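Local coordinates for protein rhino (PDB 5XYW) that probably acts as a chromatin-associated adaptor whose chromo shadow domain pairs with a second copy of itself and binds a partner protein, at residues E27-V32 / A42-Y47. Sequence-based numbering, arbitrary orientation.
Sequences ELFLFV and AVPMKY
Strand 28-32 runs antiparallel to strand 42-44 at 139° between their directions, and Leu30 and Val43 form the hydrogen-bonded pair. Leu30 N reaches Val43 O at 2.9 Å along an almost straight line. Val43 N returns a bond to Leu30 O at 2.8 Å. Both donors lie in the plane of the carbonyl they meet. The next bond, Met45 N to Leu28 O at 2.8 Å, comes from above the carbonyl plane, where the strand turns into helix 45-51 behind its N-cap, Pro44.

Phe29 and Phe31 share one face with Ala42 and Pro44. Phe29 has CG anti to the carbonyl carbon (chi1 -86°), which lays the ring alongside Pro44, with Phe29 CE1 3.7 Å from Pro44 CG. Phe31 brings CE1 to 3.5 Å from Ala42 CB. Leu30 and Val43 point to the opposite face. At the strand-helix junction, Leu28 and Met45 lie side by side and point the same way, CB to CB 3.6 Å. Met45 then bends at chi2, and its CE ends near Leu28 CD2. The Val32 and Val43 side chains cross at about a right angle, meeting through Val32 CG2 and Val43 CG2. Phe60 of helix 53-61 packs on Leu28, Leu30 and Met45.

At the margin, Glu27 OE1 rests on Pro44 CB. Glu27 OE2 lies 4.0 Å from Lys46 NZ, too long for a salt bridge, so any attraction is probably modest.

The hairpin is thus held by backbone bonds and apolar packing. Its aromatic face meets a chain of another protein, which also hydrogen-bonds Ala42 N, consistent with partner binding by this chromo shadow domain.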
ATOM      1  N   GLU A  27      -1.291   5.633  -3.468  1.00 74.22           N
ATOM      2  CA  GLU A  27      -0.387   5.386  -2.384  1.00 74.30           C
ATOM      3  C   GLU A  27      -0.891   4.184  -1.601  1.00 72.98           C
ATOM      4  O   GLU A  27      -2.088   3.891  -1.591  1.00 69.13           O
ATOM      5  CB  GLU A  27      -0.244   6.622  -1.504  1.00 67.96           C
ATOM      6  CG  GLU A  27       0.711   7.619  -2.104  1.00 86.16           C
ATOM      7  CD  GLU A  27       0.996   8.771  -1.184  1.00107.41           C
ATOM      8  OE1 GLU A  27       0.595   8.690  -0.005  1.00104.69           O
ATOM      9  OE2 GLU A  27       1.616   9.759  -1.639  1.00125.58           O
ATOM     10  N   LEU A  28       0.047   3.461  -1.000  1.00 62.54           N
ATOM     11  CA  LEU A  28      -0.288   2.382  -0.105  1.00 65.79           C
ATOM     12  C   LEU A  28      -0.617   2.977   1.263  1.00 69.70           C
ATOM     13  O   LEU A  28       0.087   3.854   1.766  1.00 76.78           O
ATOM     14  CB  LEU A  28       0.868   1.398  -0.033  1.00 57.51           C
ATOM     15  CG  LEU A  28       0.728   0.092   0.731  1.00 55.19           C
ATOM     16  CD1 LEU A  28      -0.588  -0.616   0.456  1.00 48.43           C
ATOM     17  CD2 LEU A  28       1.879  -0.787   0.345  1.00 71.19           C
ATOM     18  N   PHE A  29      -1.712   2.535   1.853  1.00 65.34           N
ATOM     19  CA  PHE A  29      -2.095   3.036   3.163  1.00 63.25           C
ATOM     20  C   PHE A  29      -2.046   1.930   4.179  1.00 57.35           C
ATOM     21  O   PHE A  29      -2.450   0.807   3.898  1.00 58.53           O
ATOM     22  CB  PHE A  29      -3.499   3.644   3.138  1.00 70.32           C
ATOM     23  CG  PHE A  29      -3.514   5.069   2.723  1.00 70.68           C
ATOM     24  CD1 PHE A  29      -3.161   6.059   3.625  1.00 72.42           C
ATOM     25  CD2 PHE A  29      -3.844   5.416   1.423  1.00 59.93           C
ATOM     26  CE1 PHE A  29      -3.150   7.381   3.236  1.00 80.93           C
ATOM     27  CE2 PHE A  29      -3.825   6.724   1.022  1.00 59.46           C
ATOM     28  CZ  PHE A  29      -3.493   7.718   1.921  1.00 74.55           C
ATOM     29  N   LEU A  30      -1.537   2.253   5.355  1.00 59.12           N
ATOM     30  CA  LEU A  30      -1.559   1.322   6.456  1.00 64.47           C
ATOM     31  C   LEU A  30      -2.503   1.874   7.469  1.00 61.82           C
ATOM     32  O   LEU A  30      -2.479   3.061   7.780  1.00 62.30           O
ATOM     33  CB  LEU A  30      -0.169   1.105   7.080  1.00 60.04           C
ATOM     34  CG  LEU A  30       0.994   0.656   6.189  1.00 56.24           C
ATOM     35  CD1 LEU A  30       2.074   0.111   7.062  1.00 62.25           C
ATOM     36  CD2 LEU A  30       0.585  -0.371   5.135  1.00 48.30           C
ATOM     37  N   PHE A  31      -3.337   0.986   7.976  1.00 60.18           N
ATOM     38  CA  PHE A  31      -4.260   1.311   9.022  1.00 67.30           C
ATOM     39  C   PHE A  31      -3.709   0.785  10.335  1.00 68.69           C
ATOM     40  O   PHE A  31      -3.673  -0.441  10.584  1.00 73.73           O
ATOM     41  CB  PHE A  31      -5.624   0.748   8.661  1.00 68.86           C
ATOM     42  CG  PHE A  31      -6.064   1.164   7.292  1.00 67.49           C
ATOM     43  CD1 PHE A  31      -6.526   2.466   7.062  1.00 65.26           C
ATOM     44  CD2 PHE A  31      -5.949   0.295   6.217  1.00 68.23           C
ATOM     45  CE1 PHE A  31      -6.909   2.881   5.792  1.00 57.01           C
ATOM     46  CE2 PHE A  31      -6.339   0.705   4.935  1.00 75.01           C
ATOM     47  CZ  PHE A  31      -6.819   2.006   4.727  1.00 59.96           C
ATOM     48  N   VAL A  32      -3.247   1.748  11.131  1.00 65.01           N
ATOM     49  CA  VAL A  32      -2.498   1.511  12.347  1.00 67.27           C
ATOM     50  C   VAL A  32      -3.150   2.104  13.589  1.00 74.35           C
ATOM     51  O   VAL A  32      -3.823   3.132  13.525  1.00 80.47           O
ATOM     52  CB  VAL A  32      -1.081   2.109  12.256  1.00 65.20           C
ATOM     53  CG1 VAL A  32      -0.319   1.555  11.063  1.00 59.60           C
ATOM     54  CG2 VAL A  32      -1.154   3.614  12.203  1.00 58.60           C
ATOM     55  N   ALA A  42      -5.282   6.039   9.033  1.00 69.83           N
ATOM     56  CA  ALA A  42      -4.732   5.733   7.733  1.00 57.01           C
ATOM     57  C   ALA A  42      -3.455   6.535   7.645  1.00 60.29           C
ATOM     58  O   ALA A  42      -3.456   7.738   7.914  1.00 69.34           O
ATOM     59  CB  ALA A  42      -5.693   6.097   6.636  1.00 59.81           C
ATOM     60  N   VAL A  43      -2.350   5.867   7.342  1.00 57.13           N
ATOM     61  CA  VAL A  43      -1.078   6.546   7.255  1.00 57.71           C
ATOM     62  C   VAL A  43      -0.410   6.042   6.012  1.00 69.25           C
ATOM     63  O   VAL A  43      -0.395   4.843   5.783  1.00 82.43           O
ATOM     64  CB  VAL A  43      -0.212   6.288   8.484  1.00 71.45           C
ATOM     65  CG1 VAL A  43       1.143   6.979   8.333  1.00 83.01           C
ATOM     66  CG2 VAL A  43      -0.933   6.751   9.744  1.00 60.94           C
ATOM     67  N   PRO A  44       0.108   6.949   5.177  1.00 77.99           N
ATOM     68  CA  PRO A  44       0.796   6.480   3.974  1.00 89.83           C
ATOM     69  C   PRO A  44       1.998   5.597   4.303  1.00101.83           C
ATOM     70  O   PRO A  44       2.747   5.867   5.244  1.00102.36           O
ATOM     71  CB  PRO A  44       1.228   7.782   3.289  1.00 85.14           C
ATOM     72  CG  PRO A  44       0.279   8.787   3.774  1.00 73.18           C
ATOM     73  CD  PRO A  44      -0.045   8.414   5.181  1.00 74.53           C
ATOM     74  N   MET A  45       2.136   4.529   3.528  1.00116.56           N
ATOM     75  CA  MET A  45       3.200   3.548   3.676  1.00120.41           C
ATOM     76  C   MET A  45       4.587   4.152   3.849  1.00115.12           C
ATOM     77  O   MET A  45       5.348   3.730   4.700  1.00116.78           O
ATOM     78  CB  MET A  45       3.203   2.626   2.462  1.00126.85           C
ATOM     79  CG  MET A  45       4.562   2.039   2.139  1.00132.60           C
ATOM     80  SD  MET A  45       5.113   0.774   3.291  1.00 62.88           S
ATOM     81  CE  MET A  45       5.506  -0.481   2.070  1.00 80.73           C
ATOM     82  N   LYS A  46       4.908   5.132   3.019  1.00101.97           N
ATOM     83  CA  LYS A  46       6.229   5.741   3.004  1.00 98.98           C
ATOM     84  C   LYS A  46       6.599   6.347   4.354  1.00106.17           C
ATOM     85  O   LYS A  46       7.691   6.110   4.894  1.00118.85           O
ATOM     86  CB  LYS A  46       6.272   6.792   1.900  1.00106.17           C
ATOM     87  CG  LYS A  46       5.547   6.326   0.626  1.00111.73           C
ATOM     88  CD  LYS A  46       5.595   7.351  -0.505  1.00110.90           C
ATOM     89  CE  LYS A  46       5.072   6.750  -1.815  1.00108.61           C
ATOM     90  NZ  LYS A  46       4.891   7.760  -2.907  1.00100.11           N
ATOM     91  N   TYR A  47       5.675   7.112   4.914  1.00103.20           N
ATOM     92  CA  TYR A  47       5.892   7.745   6.210  1.00100.39           C
ATOM     93  C   TYR A  47       6.188   6.700   7.281  1.00 93.93           C
ATOM     94  O   TYR A  47       7.224   6.732   7.949  1.00 93.85           O
ATOM     95  CB  TYR A  47       4.667   8.569   6.632  1.00106.56           C
ATOM     96  CG  TYR A  47       4.323   9.766   5.770  1.00106.12           C
ATOM     97  CD1 TYR A  47       4.775   9.875   4.461  1.00105.01           C
ATOM     98  CD2 TYR A  47       3.537  10.796   6.275  1.00114.67           C
ATOM     99  CE1 TYR A  47       4.450  10.971   3.673  1.00101.13           C
ATOM    100  CE2 TYR A  47       3.208  11.898   5.495  1.00115.41           C
ATOM    101  CZ  TYR A  47       3.668  11.978   4.191  1.00108.49           C
ATOM    102  OH  TYR A  47       3.349  13.066   3.398  1.00111.47           O
TER